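Local structure of peptide ABC transporter, peptide-binding protein (Thermus thermophilus, 2D5W) at residues A[301-314]-A[455-469]. The protein binds oligopeptides, here a pentapeptide, and probably delivers them to an ABC transporter for uptake across the membrane. Numbering follows the deposited sequence.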
loop_
_atom_site.group_PDB
_atom_site.type_symbol
_atom_site.label_atom_id
_atom_site.label_comp_id
_atom_site.label_asym_id
_atom_site.label_seq_id
_atom_site.Cartn_x
_atom_site.Cartn_y
_atom_site.Cartn_z
ATOM N N ALA A 301 6.412 8.462 0.089
ATOM C CA ALA A 301 6.949 7.452 -0.809
ATOM C C ALA A 301 5.754 6.929 -1.595
ATOM O O ALA A 301 5.239 5.846 -1.331
ATOM C CB ALA A 301 7.604 6.336 -0.007
ATOM N N ILE A 302 5.322 7.731 -2.563
ATOM C CA ILE A 302 4.169 7.427 -3.400
ATOM C C ILE A 302 4.672 7.415 -4.836
ATOM O O ILE A 302 4.969 8.461 -5.419
ATOM C CB ILE A 302 3.088 8.505 -3.218
ATOM C CG1 ILE A 302 2.815 8.706 -1.722
ATOM C CG2 ILE A 302 1.809 8.085 -3.933
ATOM C CD1 ILE A 302 2.117 10.009 -1.390
ATOM N N TRP A 303 4.742 6.221 -5.407
ATOM C CA TRP A 303 5.297 6.043 -6.736
ATOM C C TRP A 303 4.291 5.671 -7.816
ATOM O O TRP A 303 3.845 4.521 -7.894
ATOM C CB TRP A 303 6.410 4.992 -6.639
ATOM C CG TRP A 303 7.090 4.643 -7.921
ATOM C CD1 TRP A 303 7.759 5.488 -8.759
ATOM C CD2 TRP A 303 7.200 3.338 -8.494
ATOM N NE1 TRP A 303 8.279 4.787 -9.822
ATOM C CE2 TRP A 303 7.951 3.463 -9.682
ATOM C CE3 TRP A 303 6.736 2.071 -8.115
ATOM C CZ2 TRP A 303 8.248 2.367 -10.498
ATOM C CZ3 TRP A 303 7.031 0.984 -8.924
ATOM C CH2 TRP A 303 7.781 1.138 -10.103
ATOM N N GLU A 304 3.933 6.657 -8.636
ATOM C CA GLU A 304 3.005 6.435 -9.744
ATOM C C GLU A 304 3.821 5.715 -10.816
ATOM O O GLU A 304 4.906 6.168 -11.199
ATOM C CB GLU A 304 2.470 7.767 -10.277
ATOM C CG GLU A 304 1.354 7.618 -11.313
ATOM C CD GLU A 304 0.012 7.198 -10.723
ATOM O OE1 GLU A 304 -0.899 6.874 -11.518
ATOM O OE2 GLU A 304 -0.147 7.199 -9.482
ATOM N N HIS A 305 3.291 4.602 -11.308
ATOM C CA HIS A 305 4.025 3.793 -12.268
ATOM C C HIS A 305 3.068 2.952 -13.101
ATOM O O HIS A 305 1.859 2.935 -12.857
ATOM C CB HIS A 305 4.936 2.839 -11.499
ATOM C CG HIS A 305 4.175 1.820 -10.714
ATOM N ND1 HIS A 305 3.476 2.135 -9.567
ATOM C CD2 HIS A 305 3.895 0.521 -10.979
ATOM C CE1 HIS A 305 2.792 1.076 -9.166
ATOM N NE2 HIS A 305 3.028 0.085 -10.007
ATOM N N ILE A 306 3.626 2.235 -14.072
ATOM C CA ILE A 306 2.837 1.350 -14.908
ATOM C C ILE A 306 3.452 -0.041 -14.857
ATOM O O ILE A 306 4.573 -0.252 -15.325
ATOM C CB ILE A 306 2.794 1.818 -16.383
ATOM C CG1 ILE A 306 2.294 3.264 -16.453
ATOM C CG2 ILE A 306 1.871 0.905 -17.188
ATOM C CD1 ILE A 306 2.158 3.810 -17.868
ATOM N N ASP A 307 2.737 -0.984 -14.255
ATOM C CA ASP A 307 3.226 -2.347 -14.214
ATOM C C ASP A 307 2.977 -2.973 -15.578
ATOM O O ASP A 307 2.077 -2.559 -16.318
ATOM C CB ASP A 307 2.537 -3.137 -13.103
ATOM C CG ASP A 307 3.214 -2.936 -11.767
ATOM O OD1 ASP A 307 2.559 -2.430 -10.832
ATOM O OD2 ASP A 307 4.415 -3.274 -11.658
ATOM N N ILE A 308 3.799 -3.966 -15.899
ATOM C CA ILE A 308 3.752 -4.655 -17.180
ATOM C C ILE A 308 3.708 -6.159 -16.957
ATOM O O ILE A 308 4.558 -6.704 -16.254
ATOM C CB ILE A 308 5.026 -4.343 -17.999
ATOM C CG1 ILE A 308 5.193 -2.829 -18.171
ATOM C CG2 ILE A 308 4.983 -5.067 -19.337
ATOM C CD1 ILE A 308 4.152 -2.175 -19.042
ATOM N N ASN A 309 2.722 -6.826 -17.544
ATOM C CA ASN A 309 2.626 -8.273 -17.404
ATOM C C ASN A 309 3.754 -8.894 -18.230
ATOM O O ASN A 309 3.806 -8.707 -19.445
ATOM C CB ASN A 309 1.280 -8.771 -17.925
ATOM C CG ASN A 309 1.070 -10.247 -17.664
ATOM O OD1 ASN A 309 2.030 -11.011 -17.593
ATOM N ND2 ASN A 309 -0.184 -10.661 -17.532
ATOM N N LYS A 310 4.658 -9.617 -17.573
ATOM C CA LYS A 310 5.777 -10.249 -18.263
ATOM C C LYS A 310 5.715 -11.770 -18.179
ATOM O O LYS A 310 6.710 -12.455 -18.441
ATOM C CB LYS A 310 7.098 -9.742 -17.676
ATOM C CG LYS A 310 7.293 -8.237 -17.830
ATOM C CD LYS A 310 8.518 -7.735 -17.071
ATOM C CE LYS A 310 8.355 -7.875 -15.560
ATOM N NZ LYS A 310 7.235 -7.043 -15.027
ATOM N N PHE A 311 4.550 -12.302 -17.816
ATOM C CA PHE A 311 4.384 -13.751 -17.711
ATOM C C PHE A 311 4.278 -14.386 -19.088
ATOM O O PHE A 311 3.295 -14.193 -19.802
ATOM C CB PHE A 311 3.143 -14.101 -16.890
ATOM C CG PHE A 311 3.284 -13.805 -15.428
ATOM C CD1 PHE A 311 2.828 -12.604 -14.894
ATOM C CD2 PHE A 311 3.888 -14.727 -14.583
ATOM C CE1 PHE A 311 2.973 -12.328 -13.538
ATOM C CE2 PHE A 311 4.038 -14.460 -13.227
ATOM C CZ PHE A 311 3.580 -13.260 -12.702
ATOM N N GLU A 312 5.297 -15.162 -19.439
ATOM C CA GLU A 312 5.367 -15.820 -20.734
ATOM C C GLU A 312 4.294 -16.874 -21.003
ATOM O O GLU A 312 4.100 -17.277 -22.149
ATOM C CB GLU A 312 6.764 -16.418 -20.915
ATOM C CG GLU A 312 7.841 -15.355 -21.107
ATOM C CD GLU A 312 9.244 -15.869 -20.853
ATOM O OE1 GLU A 312 9.611 -16.917 -21.422
ATOM O OE2 GLU A 312 9.984 -15.215 -20.086
ATOM N N ASN A 313 3.597 -17.323 -19.963
ATOM C CA ASN A 313 2.547 -18.317 -20.160
ATOM C C ASN A 313 1.286 -17.677 -20.742
ATOM O O ASN A 313 0.364 -18.380 -21.151
ATOM C CB ASN A 313 2.221 -19.042 -18.850
ATOM C CG ASN A 313 1.856 -18.094 -17.734
ATOM O OD1 ASN A 313 2.701 -17.353 -17.234
ATOM N ND2 ASN A 313 0.590 -18.111 -17.335
ATOM N N CYS A 314 1.240 -16.344 -20.758
ATOM C CA CYS A 314 0.112 -15.619 -21.345
ATOM C C CYS A 314 0.596 -15.273 -22.744
ATOM O O CYS A 314 1.466 -14.424 -22.913
ATOM C CB CYS A 314 -0.201 -14.336 -20.565
ATOM S SG CYS A 314 -0.703 -14.639 -18.843
ATOM N N ALA A 455 -1.951 -11.744 -12.547
ATOM C CA ALA A 455 -1.428 -11.516 -13.890
ATOM C C ALA A 455 -0.907 -12.839 -14.461
ATOM O O ALA A 455 -0.920 -13.047 -15.677
ATOM C CB ALA A 455 -0.306 -10.480 -13.854
ATOM N N SER A 456 -0.450 -13.734 -13.586
ATOM C CA SER A 456 0.068 -15.028 -14.029
ATOM C C SER A 456 -1.046 -15.878 -14.633
ATOM O O SER A 456 -0.779 -16.857 -15.333
ATOM C CB SER A 456 0.726 -15.775 -12.865
ATOM O OG SER A 456 -0.226 -16.151 -11.886
ATOM N N GLU A 457 -2.289 -15.501 -14.350
ATOM C CA GLU A 457 -3.463 -16.192 -14.881
ATOM C C GLU A 457 -4.045 -15.344 -16.010
ATOM O O GLU A 457 -5.153 -15.590 -16.485
ATOM C CB GLU A 457 -4.513 -16.392 -13.783
ATOM C CG GLU A 457 -4.096 -17.360 -12.684
ATOM C CD GLU A 457 -3.958 -18.785 -13.182
ATOM O OE1 GLU A 457 -4.931 -19.308 -13.764
ATOM O OE2 GLU A 457 -2.880 -19.386 -12.985
ATOM N N CYS A 458 -3.279 -14.333 -16.413
ATOM C CA CYS A 458 -3.631 -13.414 -17.489
ATOM C C CYS A 458 -4.897 -12.578 -17.242
ATOM O O CYS A 458 -5.611 -12.228 -18.182
ATOM C CB CYS A 458 -3.741 -14.183 -18.820
ATOM S SG CYS A 458 -2.524 -15.536 -19.012
ATOM N N LYS A 459 -5.158 -12.239 -15.979
ATOM C CA LYS A 459 -6.325 -11.425 -15.630
ATOM C C LYS A 459 -6.189 -10.030 -16.238
ATOM O O LYS A 459 -7.173 -9.451 -16.693
ATOM C CB LYS A 459 -6.494 -11.350 -14.112
ATOM C CG LYS A 459 -7.156 -12.582 -13.509
ATOM C CD LYS A 459 -8.605 -12.726 -13.973
ATOM C CE LYS A 459 -9.459 -11.544 -13.533
ATOM N NZ LYS A 459 -10.891 -11.694 -13.927
ATOM N N TRP A 460 -4.981 -9.473 -16.190
ATOM C CA TRP A 460 -4.696 -8.200 -16.848
ATOM C C TRP A 460 -3.499 -8.594 -17.709
ATOM O O TRP A 460 -2.619 -9.330 -17.257
ATOM C CB TRP A 460 -4.407 -7.044 -15.872
ATOM C CG TRP A 460 -3.424 -7.273 -14.780
ATOM C CD1 TRP A 460 -3.661 -7.844 -13.561
ATOM C CD2 TRP A 460 -2.057 -6.855 -14.770
ATOM N NE1 TRP A 460 -2.525 -7.800 -12.791
ATOM C CE2 TRP A 460 -1.524 -7.198 -13.509
ATOM C CE3 TRP A 460 -1.228 -6.221 -15.706
ATOM C CZ2 TRP A 460 -0.196 -6.927 -13.161
ATOM C CZ3 TRP A 460 0.090 -5.953 -15.359
ATOM C CH2 TRP A 460 0.592 -6.307 -14.097
ATOM N N THR A 461 -3.481 -8.122 -18.951
ATOM C CA THR A 461 -2.474 -8.546 -19.918
ATOM C C THR A 461 -1.522 -7.530 -20.521
ATOM O O THR A 461 -0.806 -7.851 -21.474
ATOM C CB THR A 461 -3.173 -9.226 -21.098
ATOM O OG1 THR A 461 -4.058 -8.281 -21.714
ATOM C CG2 THR A 461 -3.982 -10.428 -20.621
ATOM N N GLY A 462 -1.505 -6.316 -19.997
ATOM C CA GLY A 462 -0.614 -5.325 -20.564
ATOM C C GLY A 462 -0.071 -4.363 -19.538
ATOM O O GLY A 462 0.791 -4.718 -18.735
ATOM N N MET A 463 -0.591 -3.141 -19.581
ATOM C CA MET A 463 -0.200 -2.062 -18.684
ATOM C C MET A 463 -1.236 -1.874 -17.579
ATOM O O MET A 463 -2.437 -1.982 -17.819
ATOM C CB MET A 463 -0.073 -0.764 -19.482
ATOM C CG MET A 463 1.003 -0.791 -20.559
ATOM S SD MET A 463 0.796 0.492 -21.836
ATOM C CE MET A 463 1.182 1.976 -20.918
ATOM N N PHE A 464 -0.761 -1.577 -16.373
ATOM C CA PHE A 464 -1.632 -1.363 -15.222
ATOM C C PHE A 464 -1.022 -0.201 -14.438
ATOM O O PHE A 464 0.022 -0.349 -13.798
ATOM C CB PHE A 464 -1.676 -2.648 -14.380
ATOM C CG PHE A 464 -2.630 -2.612 -13.204
ATOM C CD1 PHE A 464 -2.705 -3.710 -12.351
ATOM C CD2 PHE A 464 -3.435 -1.506 -12.935
ATOM C CE1 PHE A 464 -3.559 -3.713 -11.253
ATOM C CE2 PHE A 464 -4.296 -1.503 -11.830
ATOM C CZ PHE A 464 -4.354 -2.607 -10.992
ATOM N N GLU A 465 -1.659 0.965 -14.517
ATOM C CA GLU A 465 -1.158 2.145 -13.826
ATOM C C GLU A 465 -1.816 2.404 -12.485
ATOM O O GLU A 465 -3.040 2.400 -12.362
ATOM C CB GLU A 465 -1.329 3.417 -14.667
ATOM C CG GLU A 465 -0.811 4.656 -13.919
ATOM C CD GLU A 465 -0.945 5.965 -14.679
ATOM O OE1 GLU A 465 -1.121 5.942 -15.916
ATOM O OE2 GLU A 465 -0.853 7.030 -14.028
ATOM N N PHE A 466 -0.980 2.633 -11.482
ATOM C CA PHE A 466 -1.440 2.969 -10.144
ATOM C C PHE A 466 -0.214 3.419 -9.364
ATOM O O PHE A 466 0.861 3.610 -9.943
ATOM C CB PHE A 466 -2.158 1.779 -9.468
ATOM C CG PHE A 466 -1.281 0.585 -9.193
ATOM C CD1 PHE A 466 -0.722 0.385 -7.932
ATOM C CD2 PHE A 466 -1.033 -0.358 -10.189
ATOM C CE1 PHE A 466 0.066 -0.735 -7.667
ATOM C CE2 PHE A 466 -0.243 -1.484 -9.933
ATOM C CZ PHE A 466 0.307 -1.670 -8.668
ATOM N N ALA A 467 -0.369 3.627 -8.065
ATOM C CA ALA A 467 0.754 4.051 -7.249
ATOM C C ALA A 467 0.953 3.138 -6.057
ATOM O O ALA A 467 -0.011 2.664 -5.455
ATOM C CB ALA A 467 0.541 5.481 -6.755
ATOM N N TRP A 468 2.215 2.865 -5.742
ATOM C CA TRP A 468 2.545 2.086 -4.557
ATOM C C TRP A 468 2.876 3.112 -3.482
ATOM O O TRP A 468 3.621 4.061 -3.737
ATOM C CB TRP A 468 3.793 1.220 -4.755
ATOM C CG TRP A 468 3.612 -0.007 -5.571
ATOM C CD1 TRP A 468 4.213 -0.282 -6.761
ATOM C CD2 TRP A 468 2.822 -1.158 -5.244
ATOM N NE1 TRP A 468 3.852 -1.531 -7.199
ATOM C CE2 TRP A 468 2.998 -2.092 -6.287
ATOM C CE3 TRP A 468 1.984 -1.492 -4.169
ATOM C CZ2 TRP A 468 2.369 -3.340 -6.291
ATOM C CZ3 TRP A 468 1.357 -2.738 -4.173
ATOM C CH2 TRP A 468 1.554 -3.645 -5.229
ATOM N N VAL A 469 2.312 2.925 -2.296
ATOM C CA VAL A 469 2.592 3.790 -1.155
ATOM C C VAL A 469 3.466 2.912 -0.267
ATOM O O VAL A 469 3.044 1.836 0.161
ATOM C CB VAL A 469 1.313 4.165 -0.384
ATOM C CG1 VAL A 469 1.661 5.087 0.780
ATOM C CG2 VAL A 469 0.322 4.831 -1.318
HETATM O O HOH W 1 5.438 -2.579 -9.201
#
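An antiparallel strand pair in the mixed sheet of this periplasmic-binding-protein fold joins 302-308 to 463-469, and the loops following 302-308 and preceding 463-469 are linked by the Cys314-Cys458 disulfide. Trp303, His305 and Asp307 form hydrogen-bonded pairs with Trp468, Phe466 and Phe464, and the sheet runs on across to the bound peptide, whose strand pairs antiparallel with Trp468 and Val469. On the aromatic face, the His305 ring turns its edge to the face of Phe466, with planes 71° apart. A chi1 of 67° sets CG of His305 between its backbone N and carbonyl carbon, placing the ring where both nitrogens donate within its own strand: ND1 to Trp303 O (2.9 Å) and NE2 to Asp307 OD1 (2.7 Å), fixing the ring's rotation. Asp307 OD2 accepts a hydrogen bond from a water that in turn accepts from Trp468 NE1. On the other face, Glu304 OE1 lies 2.5 Å from Glu465 OE2, consistent with a proton held between the two acids; Arg418 and Arg550 form salt bridges with Glu304, and Tyr409 OH hydrogen-bonds Glu465 OE1. Beyond the strands, Asn309 ND2 donates to Trp460 O (2.8 Å) and Ala455 O, while its OD1 closes an Asx turn by accepting from Phe311 N. The Phe311 face receives Ser456 CB in a CH-pi contact, and Asn313 ND2 reaches Ser456 O (2.7 Å). The disulfide Cys314 SG-Cys458 SG (2.0 Å, chi3 -96°) ties the two loops covalently.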